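Local coordinates for extracellular ligand-binding receptor (Sphaerobacter thermophilus, PDB 4ZPJ), which probably binds a small solute in the cleft between its two lobes and hands it to a membrane ABC transporter, at residues I109-T112 with R113-I116; L168-V171 with S172-G176; Q269-F273 with G274-S278. All blocks are in the same frame, centred on the assembly; numbering follows the deposited sequence.

Contacts 1, 2 and 3 follow the chain from one lobe of this two-lobed binding protein to the other. Contact 1 lies on helix 105-117, against the six-stranded sheet; contact 3 ends helix 261-272, beside the parallel four-stranded sheet. Their centres are about 47 Å apart, on opposite sides of the chain's centre. Contact 2 is centred about 7 Å from the chain's centre, and about 22 and about 33 Å from the centres of contacts 1 and 3. It leaves edge strand 168-170, probably near the interlobe cleft where relatives bind solute, while contacts 1 and 3 sit out on the lobes. Zinc ions lie about 4 and 5 Å from the nearest side-chain atoms of Gln-114 and Phe-273.

Contact 1: residues I109-T112 with R113-I116; sequences ITKT and RQLI
The guanidinium of Arg-113 meets Ile-109 at its edge: the CG2 methyl of Ile-109 lies near the guanidinium plane, 3.9 Å from Arg-113 NH1. The amide of Gln-114 also has an aliphatic neighbour, its OE1 standing 3.9 Å from Lys-111 CD. Both pairs run side by side and point the same way, four and three residues apart along helix 105-117. Arg-113 reaches Ile-109 because its CG leans back beside its own backbone N (chi1 -81°) and the chain then stretches out to NE, a shape that lets the long side chain run beside the branched one; both also touch Ile-139 of helix 130-142.

Beneath the side chains runs the alpha-helical ladder. Arg-113 N donates to Ile-109 O at 2.8 Å, and Ile-116 N to Thr-112 O at 3.1 Å, nearly straight at 173°. Thr-112 suits the inner side: its OG1 bonds back to Ala-108 O and its CG2 lies 4.2 Å from Ile-116 CD1, while the side chain also touches Val-136 and Leu-140 of helix 130-142, as in the layered alpha/beta lobe of this family.

On another side, Gln-114 NE2 is shared weakly between Glu-99 and Asp-119, while Lys-111 NZ bonds to Glu-99 OE1. Glu-99 is a zinc-binding residue, and the lysine charge beside it would probably favour the ionised carboxylate.

Contact 2: residues L168-V171 with S172-G176; sequences LFRV and SFANG
Ser-172 meets Arg-170 through its hydroxyl, OG lying 3.6 Å from Arg-170 CG, where the arginine is still aliphatic. Serine suits this buried place: it is short enough to lie against the arginine stem, and its hydroxyl is satisfied by a hydrogen bond to Asn-151 O.

At Phe-173 the backbone makes the contact. Its carbonyl O stands over one face of the Arg-170 guanidinium, 3.2 Å above the plane and offset toward the rim; the distance from Phe-173 O to Arg-170 NE is also 3.2 Å, but the N-H does not point at the oxygen, so the carbonyl sits over the cation and is not hydrogen-bonded to NE. The side chain of Phe-173 turns away, and its ring meets Tyr-178 edge-to-face.

Strand 168-170 is the edge of the six-stranded sheet of the first lobe, and the chain here runs on toward helix 180-188 and strand 194-200 of the second sheet, consistent with one of the interlobe crossovers of type I periplasmic binding proteins.

Ala-174 follows. Its CA lies over the same guanidinium face as Phe-173 O, and its small CB fits beside Arg-170 NH2 at the rim, 3.5 Å away. Arg-170 gets there with CG anti to its backbone N (chi1 179°) and bends at chi2 and chi3 (71°). NH1 is gripped by Leu-154 O and Ala-152 O and NH2 by Thr-158 OG1, which fixes the rotation of the buried group.

Beyond it the loop turns at Gly-176, with a positive phi of 93°, where a CB would press on Asn-175 O.

Contact 3: residues Q269-F273 with G274-S278; sequences QYQEF and GLKDS
Tyr-270 offers one ring face to Leu-275, whose CB lies 3.7 Å from the ring centroid and 12° off the normal, a CH-pi contact. This apolar pair belongs to a Schellman motif closing helix 261-272: Leu-275 N donates weakly to Tyr-270 O at 3.2 Å, and Gly-274 N weakly to Gln-271 O at 3.1 Å. Gly-274 turns the chain with a positive phi of 111°, at which any CB would collide with Phe-273 O. A straighter bond, from Lys-276 N to Tyr-270 O at 3.2 Å, arrives from above the carbonyl plane.

Flanking this core, Leu-275 CG lies at the edge of the Phe-273 ring, 4.3 Å from Phe-273 CD2. The stems of Gln-271 and Lys-276 lie alongside each other, CB to CB at 4.1 Å, both with CG anti to the backbone N, which sends the two extended chains out together. Long residues suit these places, because Gln-271 NE2 goes on to Asp-298 OD2 and Lys-276 NZ to Leu-301 O and Ala-299 O.

Further out, Tyr-270 OH bonds to Ile-279 O, anchoring the ring against the loop. With an alanine here, Leu-275 CB would probably lose the ring face it rests on, and Ile-279 O its hydroxyl partner. A water donates to Gln-271 O at 2.8 Å and accepts from Asp-277 N at 2.9 Å.

Contact 1: residues I109-T112 with R113-I116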
loop_
_atom_site.group_PDB
_atom_site.type_symbol
_atom_site.label_atom_id
_atom_site.label_comp_id
_atom_site.label_asym_id
_atom_site.label_seq_id
_atom_site.Cartn_x
_atom_site.Cartn_y
_atom_site.Cartn_z
ATOM N N ILE A 109 -15.752 13.984 4.356
ATOM C CA ILE A 109 -17.184 13.999 4.054
ATOM C C ILE A 109 -17.622 15.234 3.264
ATOM O O ILE A 109 -18.309 15.134 2.239
ATOM C CB ILE A 109 -18.000 13.920 5.374
ATOM C CG1 ILE A 109 -18.197 12.454 5.782
ATOM C CG2 ILE A 109 -19.354 14.609 5.265
ATOM C CD1 ILE A 109 -18.316 12.259 7.282
ATOM N N THR A 110 -17.230 16.390 3.762
ATOM C CA THR A 110 -17.493 17.646 3.111
ATOM C C THR A 110 -16.863 17.627 1.722
ATOM O O THR A 110 -17.496 17.921 0.727
ATOM C CB THR A 110 -16.873 18.814 3.928
ATOM O OG1 THR A 110 -17.480 18.872 5.237
ATOM C CG2 THR A 110 -17.067 20.152 3.198
ATOM N N LYS A 111 -15.588 17.326 1.652
ATOM C CA LYS A 111 -14.942 17.288 0.346
ATOM C C LYS A 111 -15.611 16.320 -0.623
ATOM O O LYS A 111 -15.771 16.648 -1.789
ATOM C CB LYS A 111 -13.439 16.999 0.493
ATOM C CG LYS A 111 -12.657 18.172 1.123
ATOM C CD LYS A 111 -13.133 19.543 0.629
ATOM C CE LYS A 111 -12.244 20.679 1.106
ATOM N NZ LYS A 111 -10.962 20.668 0.391
ATOM N N THR A 112 -15.997 15.148 -0.131
ATOM C CA THR A 112 -16.555 14.121 -0.978
ATOM C C THR A 112 -17.910 14.595 -1.423
ATOM O O THR A 112 -18.216 14.504 -2.606
ATOM C CB THR A 112 -16.640 12.755 -0.249
ATOM O OG1 THR A 112 -15.324 12.275 0.040
ATOM C CG2 THR A 112 -17.321 11.720 -1.089
ATOM N N ARG A 113 -18.705 15.169 -0.506
ATOM C CA ARG A 113 -20.014 15.668 -0.914
ATOM C C ARG A 113 -19.909 16.724 -1.997
ATOM O O ARG A 113 -20.681 16.712 -2.929
ATOM C CB ARG A 113 -20.822 16.224 0.255
ATOM C CG ARG A 113 -21.504 15.118 1.045
ATOM C CD ARG A 113 -22.759 15.591 1.790
ATOM N NE ARG A 113 -23.711 14.469 1.934
ATOM C CZ ARG A 113 -23.739 13.586 2.948
ATOM N NH1 ARG A 113 -22.897 13.671 3.977
ATOM N NH2 ARG A 113 -24.643 12.616 2.948
ATOM N N GLN A 114 -18.943 17.618 -1.868
ATOM C CA GLN A 114 -18.689 18.640 -2.884
ATOM C C GLN A 114 -18.320 18.074 -4.290
ATOM O O GLN A 114 -18.854 18.502 -5.291
ATOM C CB GLN A 114 -17.614 19.597 -2.356
ATOM C CG GLN A 114 -16.952 20.471 -3.392
ATOM C CD GLN A 114 -15.622 21.036 -2.917
ATOM O OE1 GLN A 114 -15.479 21.471 -1.753
ATOM N NE2 GLN A 114 -14.642 21.055 -3.826
ATOM N N LEU A 115 -17.434 17.094 -4.352
ATOM C CA LEU A 115 -16.997 16.554 -5.636
ATOM C C LEU A 115 -18.163 15.884 -6.344
ATOM O O LEU A 115 -18.300 16.006 -7.547
ATOM C CB LEU A 115 -15.900 15.511 -5.449
ATOM C CG LEU A 115 -14.556 15.934 -4.892
ATOM C CD1 LEU A 115 -13.798 14.665 -4.461
ATOM C CD2 LEU A 115 -13.771 16.724 -5.929
ATOM N N ILE A 116 -18.980 15.161 -5.576
ATOM C CA ILE A 116 -20.188 14.565 -6.104
ATOM C C ILE A 116 -21.221 15.640 -6.505
ATOM O O ILE A 116 -21.613 15.681 -7.654
ATOM C CB ILE A 116 -20.878 13.688 -5.057
ATOM C CG1 ILE A 116 -20.014 12.488 -4.659
ATOM C CG2 ILE A 116 -22.259 13.277 -5.558
ATOM C CD1 ILE A 116 -20.678 11.584 -3.645
#

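Contact 2: residues L168-V171 with S172-G176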
loop_
_atom_site.group_PDB
_atom_site.type_symbol
_atom_site.label_atom_id
_atom_site.label_comp_id
_atom_site.label_asym_id
_atom_site.label_seq_id
_atom_site.Cartn_x
_atom_site.Cartn_y
_atom_site.Cartn_z
ATOM N N LEU A 168 -17.048 0.225 -5.259
ATOM C CA LEU A 168 -15.735 0.377 -4.608
ATOM C C LEU A 168 -14.686 -0.611 -5.113
ATOM O O LEU A 168 -14.913 -1.801 -5.112
ATOM C CB LEU A 168 -15.852 0.194 -3.093
ATOM C CG LEU A 168 -16.944 1.061 -2.450
ATOM C CD1 LEU A 168 -17.100 0.751 -0.960
ATOM C CD2 LEU A 168 -16.659 2.523 -2.677
ATOM N N PHE A 169 -13.570 -0.070 -5.553
ATOM C CA PHE A 169 -12.423 -0.822 -5.984
ATOM C C PHE A 169 -11.247 -0.383 -5.168
ATOM O O PHE A 169 -11.150 0.799 -4.809
ATOM C CB PHE A 169 -12.116 -0.532 -7.470
ATOM C CG PHE A 169 -13.206 -0.933 -8.422
ATOM C CD1 PHE A 169 -14.328 -0.117 -8.605
ATOM C CD2 PHE A 169 -13.100 -2.067 -9.150
ATOM C CE1 PHE A 169 -15.354 -0.493 -9.476
ATOM C CE2 PHE A 169 -14.101 -2.446 -10.076
ATOM C CZ PHE A 169 -15.225 -1.652 -10.232
ATOM N N ARG A 170 -10.321 -1.286 -4.919
ATOM C CA ARG A 170 -9.104 -0.918 -4.227
ATOM C C ARG A 170 -7.895 -1.396 -4.965
ATOM O O ARG A 170 -7.824 -2.571 -5.329
ATOM C CB ARG A 170 -9.141 -1.472 -2.794
ATOM C CG ARG A 170 -7.898 -1.153 -2.011
ATOM C CD ARG A 170 -8.222 -0.881 -0.551
ATOM N NE ARG A 170 -8.595 -2.087 0.109
ATOM C CZ ARG A 170 -9.056 -2.184 1.345
ATOM N NH1 ARG A 170 -9.215 -1.107 2.132
ATOM N NH2 ARG A 170 -9.333 -3.388 1.830
ATOM N N VAL A 171 -6.932 -0.498 -5.213
ATOM C CA VAL A 171 -5.762 -0.873 -6.032
ATOM C C VAL A 171 -4.484 -0.928 -5.192
ATOM O O VAL A 171 -3.399 -1.232 -5.715
ATOM C CB VAL A 171 -5.516 0.082 -7.205
ATOM C CG1 VAL A 171 -6.678 0.082 -8.177
ATOM C CG2 VAL A 171 -5.252 1.488 -6.713
ATOM N N SER A 172 -4.579 -0.590 -3.908
ATOM C CA SER A 172 -3.394 -0.646 -3.039
ATOM C C SER A 172 -3.242 -2.029 -2.325
ATOM O O SER A 172 -2.475 -2.929 -2.745
ATOM C CB SER A 172 -3.478 0.511 -2.052
ATOM O OG SER A 172 -4.701 0.475 -1.342
ATOM N N PHE A 173 -4.002 -2.233 -1.278
ATOM C CA PHE A 173 -3.875 -3.465 -0.528
ATOM C C PHE A 173 -4.961 -3.433 0.506
ATOM O O PHE A 173 -5.476 -2.358 0.825
ATOM C CB PHE A 173 -2.496 -3.565 0.194
ATOM C CG PHE A 173 -2.080 -2.298 0.863
ATOM C CD1 PHE A 173 -2.494 -2.014 2.149
ATOM C CD2 PHE A 173 -1.300 -1.369 0.207
ATOM C CE1 PHE A 173 -2.152 -0.827 2.784
ATOM C CE2 PHE A 173 -0.956 -0.163 0.823
ATOM C CZ PHE A 173 -1.376 0.099 2.112
ATOM N N ALA A 174 -5.374 -4.607 0.979
ATOM C CA ALA A 174 -5.963 -4.612 2.329
ATOM C C ALA A 174 -4.781 -4.727 3.301
ATOM O O ALA A 174 -3.817 -5.450 2.995
ATOM C CB ALA A 174 -6.909 -5.786 2.484
ATOM N N ASN A 175 -4.812 -4.039 4.430
ATOM C CA ASN A 175 -3.702 -4.127 5.393
ATOM C C ASN A 175 -3.250 -5.547 5.628
ATOM O O ASN A 175 -4.062 -6.427 5.874
ATOM C CB ASN A 175 -4.124 -3.582 6.762
ATOM C CG ASN A 175 -4.284 -2.101 6.747
ATOM O OD1 ASN A 175 -3.531 -1.433 6.110
ATOM N ND2 ASN A 175 -5.307 -1.614 7.351
ATOM N N GLY A 176 -1.961 -5.734 5.593
ATOM C CA GLY A 176 -1.349 -7.021 5.731
ATOM C C GLY A 176 -1.059 -7.793 4.444
ATOM O O GLY A 176 -0.348 -8.826 4.460
#

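Contact 3: residues Q269-F273 with G274-S278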
loop_
_atom_site.group_PDB
_atom_site.type_symbol
_atom_site.label_atom_id
_atom_site.label_comp_id
_atom_site.label_asym_id
_atom_site.label_seq_id
_atom_site.Cartn_x
_atom_site.Cartn_y
_atom_site.Cartn_z
ATOM N N GLN A 269 16.980 1.348 16.604
ATOM C CA GLN A 269 17.222 0.959 18.003
ATOM C C GLN A 269 17.289 -0.557 18.131
ATOM O O GLN A 269 17.995 -1.105 18.974
ATOM C CB GLN A 269 16.188 1.561 18.957
ATOM C CG GLN A 269 16.201 3.105 18.954
ATOM C CD GLN A 269 15.116 3.712 19.845
ATOM O OE1 GLN A 269 14.560 3.056 20.720
ATOM N NE2 GLN A 269 14.804 4.959 19.608
ATOM N N TYR A 270 16.589 -1.227 17.253
ATOM C CA TYR A 270 16.691 -2.674 17.171
ATOM C C TYR A 270 18.135 -3.082 16.919
ATOM O O TYR A 270 18.621 -4.015 17.542
ATOM C CB TYR A 270 15.741 -3.216 16.113
ATOM C CG TYR A 270 15.539 -4.699 16.165
ATOM C CD1 TYR A 270 14.541 -5.266 16.988
ATOM C CD2 TYR A 270 16.315 -5.548 15.413
ATOM C CE1 TYR A 270 14.331 -6.635 17.033
ATOM C CE2 TYR A 270 16.097 -6.918 15.439
ATOM C CZ TYR A 270 15.108 -7.452 16.242
ATOM O OH TYR A 270 14.936 -8.806 16.294
ATOM N N GLN A 271 18.852 -2.337 16.102
ATOM C CA GLN A 271 20.227 -2.677 15.834
ATOM C C GLN A 271 21.147 -2.193 16.917
ATOM O O GLN A 271 21.999 -2.916 17.381
ATOM C CB GLN A 271 20.658 -2.059 14.522
ATOM C CG GLN A 271 22.123 -2.258 14.193
ATOM C CD GLN A 271 22.573 -1.261 13.140
ATOM O OE1 GLN A 271 22.248 -0.068 13.200
ATOM N NE2 GLN A 271 23.315 -1.747 12.173
ATOM N N GLU A 272 20.972 -0.949 17.323
ATOM C CA GLU A 272 21.823 -0.354 18.354
ATOM C C GLU A 272 21.760 -1.081 19.696
ATOM O O GLU A 272 22.755 -1.185 20.392
ATOM C CB GLU A 272 21.472 1.138 18.540
ATOM C CG GLU A 272 21.920 1.975 17.353
ATOM C CD GLU A 272 21.705 3.466 17.540
ATOM O OE1 GLU A 272 20.837 3.880 18.348
ATOM O OE2 GLU A 272 22.416 4.237 16.850
ATOM N N PHE A 273 20.594 -1.611 20.019
ATOM C CA PHE A 273 20.351 -2.306 21.298
ATOM C C PHE A 273 20.891 -3.734 21.224
ATOM O O PHE A 273 21.079 -4.371 22.244
ATOM C CB PHE A 273 18.852 -2.317 21.539
ATOM C CG PHE A 273 18.426 -2.487 22.958
ATOM C CD1 PHE A 273 18.549 -1.447 23.861
ATOM C CD2 PHE A 273 17.769 -3.656 23.364
ATOM C CE1 PHE A 273 18.114 -1.602 25.167
ATOM C CE2 PHE A 273 17.326 -3.816 24.662
ATOM C CZ PHE A 273 17.496 -2.785 25.569
ATOM N N GLY A 274 21.172 -4.247 20.024
ATOM C CA GLY A 274 21.909 -5.505 19.960
ATOM C C GLY A 274 21.063 -6.669 19.462
ATOM O O GLY A 274 21.587 -7.756 19.202
ATOM N N LEU A 275 19.768 -6.422 19.289
ATOM C CA LEU A 275 18.860 -7.470 18.843
ATOM C C LEU A 275 19.092 -7.858 17.405
ATOM O O LEU A 275 18.899 -8.977 17.046
ATOM C CB LEU A 275 17.391 -7.095 19.060
ATOM C CG LEU A 275 17.020 -6.766 20.502
ATOM C CD1 LEU A 275 15.530 -7.000 20.720
ATOM C CD2 LEU A 275 17.793 -7.598 21.525
ATOM N N LYS A 276 19.519 -6.958 16.572
ATOM C CA LYS A 276 19.758 -7.357 15.195
ATOM C C LYS A 276 20.816 -8.465 15.115
ATOM O O LYS A 276 20.687 -9.413 14.331
ATOM C CB LYS A 276 20.145 -6.149 14.378
ATOM C CG LYS A 276 20.375 -6.541 12.979
ATOM C CD LYS A 276 20.503 -5.407 12.039
ATOM C CE LYS A 276 20.319 -6.002 10.636
ATOM N NZ LYS A 276 21.053 -5.135 9.720
ATOM N N ASP A 277 21.833 -8.380 15.971
ATOM C CA ASP A 277 22.888 -9.370 15.999
ATOM C C ASP A 277 22.383 -10.750 16.425
ATOM O O ASP A 277 23.053 -11.736 16.142
ATOM C CB ASP A 277 24.072 -8.945 16.917
ATOM C CG ASP A 277 25.001 -7.873 16.270
ATOM O OD1 ASP A 277 24.621 -7.250 15.246
ATOM O OD2 ASP A 277 26.127 -7.642 16.798
ATOM N N SER A 278 21.235 -10.829 17.109
ATOM C CA SER A 278 20.831 -12.092 17.747
ATOM C C SER A 278 19.451 -12.633 17.403
ATOM O O SER A 278 19.249 -13.820 17.514
ATOM C CB SER A 278 20.976 -12.012 19.285
ATOM O OG SER A 278 20.395 -10.833 19.797
HETATM O O HOH W 1 22.423 -5.599 16.628
#